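Local coordinates for cellulosomal-scaffolding protein A (Clostridium thermocellum, PDB 4B9F) that probably binds crystalline cellulose as the family 3a carbohydrate-binding module of the cellulosome scaffoldin, a calcium-containing beta-sandwich domain, at residues 1-5 and 148-152; 6-11 and 128-132. All coordinates share one frame; numbering follows the deposited sequence. Where two conformers were deposited one is given.

Contact 1 of 2, residues 1-5 and 148-152; sequences NLKVE and VLVWG
Trp-151 and Val-4 meet because of their first torsions: the indole CG stands anti to its own backbone N (chi1 -179°), which carries the ring across to strand 2-5, while Val-4 has CG1 anti to N, leaving CG2 beside the backbone N and directed at the root of the indole. The result is a CH-pi contact in which Val-4 CB sits 3.6 Å from the centroid of the five-membered ring of Trp-151 and only 2° off its normal. Val-4 CG2 settles over the same face, 3.5 Å from Trp-151 CG. The six-membered half of the indole reaches further along the strand, where its CZ3 lies 3.8 Å from Lys-3 CA and its CZ2 lies 3.4 Å from Val-4 O. Lys-3 C lies over the same face as the Val-4 side chain, offset toward the rim, so backbone as well as side chain covers that face of the indole.

The two strands are not sheet partners. Their axes approach to 7.2 Å at 66°, and each belongs to a different sheet of the beta-sandwich: 2-5 pairs with 20-26, whereas 148-151 is an edge strand paired with 142-145. On that edge Val-150 and Trp-151 both face Ala-143, a classic beta bulge, and both side chains point toward segment 1-5.

Val-150 uses CG2, which packs against the branched end of Leu-2, 3.7 Å from Leu-2 CD2, the two side chains crossing at about a right angle. Leu-2 CD1 also leans on Trp-151 CB at 4.0 Å. A water joins the backbones beside this apolar patch, accepting from Leu-2 N and donating to Val-150 O at 2.8 Å. The indole NE1 turns to another partner, the carbonyl O of Trp-138, a hydrogen bond that helps to fix the rotation of the ring.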
loop_
_atom_site.group_PDB
_atom_site.type_symbol
_atom_site.label_atom_id
_atom_site.label_comp_id
_atom_site.label_asym_id
_atom_site.label_seq_id
_atom_site.Cartn_x
_atom_site.Cartn_y
_atom_site.Cartn_z
ATOM N N ASN A 1 -7.226 -11.849 -11.104
ATOM C CA ASN A 1 -6.479 -12.750 -10.238
ATOM C C ASN A 1 -5.139 -12.141 -9.860
ATOM O O ASN A 1 -4.260 -11.970 -10.706
ATOM C CB ASN A 1 -6.272 -14.099 -10.919
ATOM C CG ASN A 1 -7.561 -14.674 -11.462
ATOM O OD1 ASN A 1 -8.650 -14.315 -11.010
ATOM N ND2 ASN A 1 -7.450 -15.570 -12.436
ATOM N N LEU A 2 -4.987 -11.800 -8.589
ATOM C CA LEU A 2 -3.734 -11.212 -8.141
ATOM C C LEU A 2 -3.301 -11.698 -6.768
ATOM O O LEU A 2 -4.116 -12.193 -5.978
ATOM C CB LEU A 2 -3.763 -9.678 -8.225
ATOM C CG LEU A 2 -4.868 -8.849 -7.573
ATOM C CD1 LEU A 2 -4.671 -8.745 -6.068
ATOM C CD2 LEU A 2 -4.929 -7.457 -8.211
ATOM N N LYS A 3 -2.003 -11.576 -6.512
ATOM C CA LYS A 3 -1.399 -11.908 -5.232
ATOM C C LYS A 3 -0.821 -10.624 -4.656
ATOM O O LYS A 3 -0.227 -9.829 -5.384
ATOM C CB LYS A 3 -0.274 -12.928 -5.433
ATOM C CG LYS A 3 0.574 -13.183 -4.193
ATOM C CD LYS A 3 1.542 -14.346 -4.386
ATOM C CE LYS A 3 2.615 -14.042 -5.423
ATOM N NZ LYS A 3 3.641 -15.126 -5.472
ATOM N N VAL A 4 -0.988 -10.424 -3.355
ATOM C CA VAL A 4 -0.439 -9.247 -2.696
ATOM C C VAL A 4 0.518 -9.692 -1.602
ATOM O O VAL A 4 0.177 -10.548 -0.784
ATOM C CB VAL A 4 -1.543 -8.364 -2.084
ATOM C CG1 VAL A 4 -0.924 -7.177 -1.349
ATOM C CG2 VAL A 4 -2.523 -7.904 -3.168
ATOM N N GLU A 5 1.726 -9.135 -1.620
ATOM C CA GLU A 5 2.693 -9.351 -0.567
ATOM C C GLU A 5 3.024 -7.988 0.018
ATOM O O GLU A 5 2.866 -6.960 -0.646
ATOM C CB GLU A 5 3.948 -9.995 -1.129
ATOM C CG GLU A 5 3.713 -11.340 -1.757
ATOM C CD GLU A 5 4.947 -11.816 -2.475
ATOM O OE1 GLU A 5 5.808 -12.443 -1.829
ATOM O OE2 GLU A 5 5.070 -11.539 -3.684
ATOM N N VAL A 148 -14.030 -3.340 -6.658
ATOM C CA VAL A 148 -14.403 -4.713 -6.320
ATOM C C VAL A 148 -13.225 -5.404 -5.637
ATOM O O VAL A 148 -12.127 -5.444 -6.180
ATOM C CB VAL A 148 -14.770 -5.508 -7.584
ATOM C CG1 VAL A 148 -15.078 -6.956 -7.236
ATOM C CG2 VAL A 148 -15.955 -4.863 -8.303
ATOM N N LEU A 149 -13.456 -5.940 -4.443
ATOM C CA LEU A 149 -12.384 -6.576 -3.686
ATOM C C LEU A 149 -11.765 -7.738 -4.467
ATOM O O LEU A 149 -12.475 -8.601 -4.980
ATOM C CB LEU A 149 -12.891 -7.051 -2.321
ATOM C CG LEU A 149 -11.793 -7.581 -1.391
ATOM C CD1 LEU A 149 -12.093 -7.185 0.033
ATOM C CD2 LEU A 149 -11.630 -9.085 -1.492
ATOM N N VAL A 150 -10.437 -7.746 -4.546
ATOM C CA VAL A 150 -9.699 -8.823 -5.197
ATOM C C VAL A 150 -8.620 -9.429 -4.288
ATOM O O VAL A 150 -8.014 -10.438 -4.632
ATOM C CB VAL A 150 -9.065 -8.383 -6.550
ATOM C CG1 VAL A 150 -10.141 -8.104 -7.588
ATOM C CG2 VAL A 150 -8.150 -7.168 -6.366
ATOM N N TRP A 151 -8.375 -8.813 -3.132
ATOM C CA TRP A 151 -7.477 -9.384 -2.123
ATOM C C TRP A 151 -7.955 -8.960 -0.749
ATOM O O TRP A 151 -8.106 -7.766 -0.489
ATOM C CB TRP A 151 -6.028 -8.936 -2.333
ATOM C CG TRP A 151 -5.073 -9.529 -1.330
ATOM C CD1 TRP A 151 -4.703 -8.998 -0.125
ATOM C CD2 TRP A 151 -4.366 -10.767 -1.456
ATOM N NE1 TRP A 151 -3.801 -9.828 0.502
ATOM C CE2 TRP A 151 -3.584 -10.925 -0.291
ATOM C CE3 TRP A 151 -4.313 -11.756 -2.444
ATOM C CZ2 TRP A 151 -2.764 -12.033 -0.087
ATOM C CZ3 TRP A 151 -3.499 -12.859 -2.238
ATOM C CH2 TRP A 151 -2.735 -12.985 -1.069
ATOM N N GLY A 152 -8.201 -9.930 0.127
ATOM C CA GLY A 152 -8.647 -9.625 1.476
ATOM C C GLY A 152 -9.828 -10.463 1.938
ATOM O O GLY A 152 -10.201 -10.437 3.112
ATOM O OXT GLY A 152 -10.445 -11.188 1.160
HETATM O O HOH W 1 -7.616 -11.867 -7.008
#

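Contact 2 of 2, residues 6-11 and 128-132; sequences FYNSNP and SFKSA
Asn-8 meets the 128-132 loop with both its backbone and its side chain. Its CG is anti to the carbonyl carbon, and with chi2 at 84° the amide turns OD1 to the backbone of Lys-130. Lys-130 N donates to Asn-8 OD1 over 2.8 Å, nearly straight at the hydrogen (168°) though the donor is tilted from the carbonyl plane. Asn-8 N returns a bond of 2.9 Å to Lys-130 O, so one loop residue is held through both its N and its O. The other end of the amide, ND2, is hydrogen-bonded to Tyr-41 OH, which helps to set the amide's rotation.

Phe-129 extends with CG anti to its backbone N, and this lays its ring beside the same amide: CD1 is 3.5 Å from Asn-8 CG, the two planes 37° apart. The far end of the ring reaches Pro-11, whose O is 3.7 Å from Phe-129 CZ and whose CA lies in the ring plane at the edge. Pro-11 CB in turn packs 3.4 Å from Ser-131 OG. A water donates to Asn-8 O and Ala-132 O and accepts from Ser-131 OG, bridging the strand's end to the loop.

Toward the start of the segment, Lys-130 CB abuts the edge of the Phe-6 ring, and Tyr-7 CB touches Ala-132 CB at 3.9 Å. Phe-6 also packs against Phe-22, Tyr-41 and Trp-138. The loop, which in sequence follows strand 121-122 and precedes strand 136-137, lies against the end of strand 2-8, with Ser-128 and Phe-129 also touching strand 37-43 of the other sheet.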
loop_
_atom_site.group_PDB
_atom_site.type_symbol
_atom_site.label_atom_id
_atom_site.label_comp_id
_atom_site.label_asym_id
_atom_site.label_seq_id
_atom_site.Cartn_x
_atom_site.Cartn_y
_atom_site.Cartn_z
ATOM N N PHE A 6 3.488 -7.986 1.258
ATOM C CA PHE A 6 3.548 -6.757 2.016
ATOM C C PHE A 6 4.546 -6.851 3.163
ATOM O O PHE A 6 4.752 -7.927 3.720
ATOM C CB PHE A 6 2.162 -6.460 2.608
ATOM C CG PHE A 6 2.148 -5.209 3.408
ATOM C CD1 PHE A 6 2.040 -3.991 2.767
ATOM C CD2 PHE A 6 2.350 -5.235 4.784
ATOM C CE1 PHE A 6 2.118 -2.818 3.473
ATOM C CE2 PHE A 6 2.426 -4.063 5.507
ATOM C CZ PHE A 6 2.317 -2.848 4.850
ATOM N N TYR A 7 5.154 -5.721 3.517
ATOM C CA TYR A 7 5.771 -5.561 4.837
ATOM C C TYR A 7 5.994 -4.083 5.122
ATOM O O TYR A 7 5.963 -3.255 4.201
ATOM C CB TYR A 7 7.088 -6.345 4.986
ATOM C CG TYR A 7 8.289 -5.788 4.236
ATOM C CD1 TYR A 7 8.313 -5.749 2.847
ATOM C CD2 TYR A 7 9.425 -5.361 4.925
ATOM C CE1 TYR A 7 9.432 -5.260 2.156
ATOM C CE2 TYR A 7 10.538 -4.873 4.248
ATOM C CZ TYR A 7 10.540 -4.823 2.868
ATOM O OH TYR A 7 11.656 -4.345 2.206
ATOM N N ASN A 8 6.196 -3.755 6.396
ATOM C CA ASN A 8 6.619 -2.408 6.805
ATOM C C ASN A 8 8.127 -2.388 6.917
ATOM O O ASN A 8 8.708 -3.220 7.614
ATOM C CB ASN A 8 6.014 -2.041 8.155
ATOM C CG ASN A 8 4.532 -1.784 8.065
ATOM O OD1 ASN A 8 3.729 -2.717 8.107
ATOM N ND2 ASN A 8 4.156 -0.522 7.901
ATOM N N SER A 9 8.777 -1.449 6.242
ATOM C CA SER A 9 10.236 -1.463 6.250
ATOM C C SER A 9 10.828 -0.983 7.572
ATOM O O SER A 9 11.920 -1.420 7.956
ATOM C CB SER A 9 10.787 -0.659 5.079
ATOM O OG SER A 9 10.363 0.687 5.169
ATOM N N ASN A 10 10.122 -0.092 8.266
ATOM C CA ASN A 10 10.605 0.415 9.553
ATOM C C ASN A 10 9.707 -0.051 10.686
ATOM O O ASN A 10 8.552 0.347 10.768
ATOM C CB ASN A 10 10.726 1.935 9.544
ATOM C CG ASN A 10 9.410 2.621 9.334
ATOM O OD1 ASN A 10 8.609 2.202 8.497
ATOM N ND2 ASN A 10 9.164 3.684 10.107
ATOM N N PRO A 11 10.235 -0.922 11.554
ATOM C CA PRO A 11 9.384 -1.570 12.553
ATOM C C PRO A 11 9.288 -0.874 13.910
ATOM O O PRO A 11 8.596 -1.406 14.767
ATOM C CB PRO A 11 10.055 -2.932 12.726
ATOM C CG PRO A 11 11.493 -2.663 12.489
ATOM C CD PRO A 11 11.539 -1.598 11.419
ATOM N N SER A 128 -2.896 -3.117 9.844
ATOM C CA SER A 128 -2.132 -3.618 8.704
ATOM C C SER A 128 -0.636 -3.796 8.957
ATOM O O SER A 128 0.065 -4.357 8.121
ATOM C CB SER A 128 -2.313 -2.716 7.488
ATOM O OG SER A 128 -3.648 -2.764 7.010
ATOM N N PHE A 129 -0.135 -3.311 10.089
ATOM C CA PHE A 129 1.302 -3.323 10.331
ATOM C C PHE A 129 1.845 -4.748 10.340
ATOM O O PHE A 129 1.269 -5.628 10.983
ATOM C CB PHE A 129 1.607 -2.642 11.664
ATOM C CG PHE A 129 3.061 -2.696 12.051
ATOM C CD1 PHE A 129 3.981 -1.836 11.477
ATOM C CD2 PHE A 129 3.503 -3.610 12.988
ATOM C CE1 PHE A 129 5.325 -1.884 11.837
ATOM C CE2 PHE A 129 4.841 -3.663 13.352
ATOM C CZ PHE A 129 5.750 -2.797 12.771
ATOM N N LYS A 130 2.946 -4.959 9.625
ATOM C CA LYS A 130 3.594 -6.266 9.554
ATOM C C LYS A 130 5.105 -6.086 9.495
ATOM O O LYS A 130 5.651 -5.654 8.476
ATOM C CB LYS A 130 3.133 -7.013 8.304
ATOM C CG LYS A 130 3.681 -8.426 8.163
ATOM C CD LYS A 130 3.338 -9.267 9.379
ATOM C CE LYS A 130 3.725 -10.724 9.182
ATOM N NZ LYS A 130 3.503 -11.508 10.428
ATOM N N SER A 131 5.784 -6.412 10.585
ATOM C CA SER A 131 7.232 -6.386 10.581
ATOM C C SER A 131 7.725 -7.692 9.984
ATOM O O SER A 131 7.337 -8.777 10.419
ATOM C CB SER A 131 7.780 -6.203 11.993
ATOM O OG SER A 131 9.197 -6.175 11.966
ATOM N N ALA A 132 8.577 -7.583 8.976
ATOM C CA ALA A 132 9.162 -8.744 8.334
ATOM C C ALA A 132 10.426 -8.252 7.666
ATOM O O ALA A 132 10.583 -7.052 7.436
ATOM C CB ALA A 132 8.204 -9.335 7.304
HETATM O O HOH W 2 9.943 -4.706 9.504
#

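Both contacts draw on strand 2-8, contact 1 using its beginning and contact 2 its end together with the turn that follows; their centres are 18 Å apart. Along the chain the order is 1-5, 6-11, 128-132, 148-152, so contact 2 is nested inside the loop closed by contact 1. Between the later segments run strands 136-137 and 142-145: the first pairs with strand 2-8, the second lies in the opposing five-stranded sheet beside 148-151. Contact 1 thus brings the two chain ends of this single beta-sandwich domain together across its two sheets, while contact 2 sets a connecting loop against the far end of the same strand.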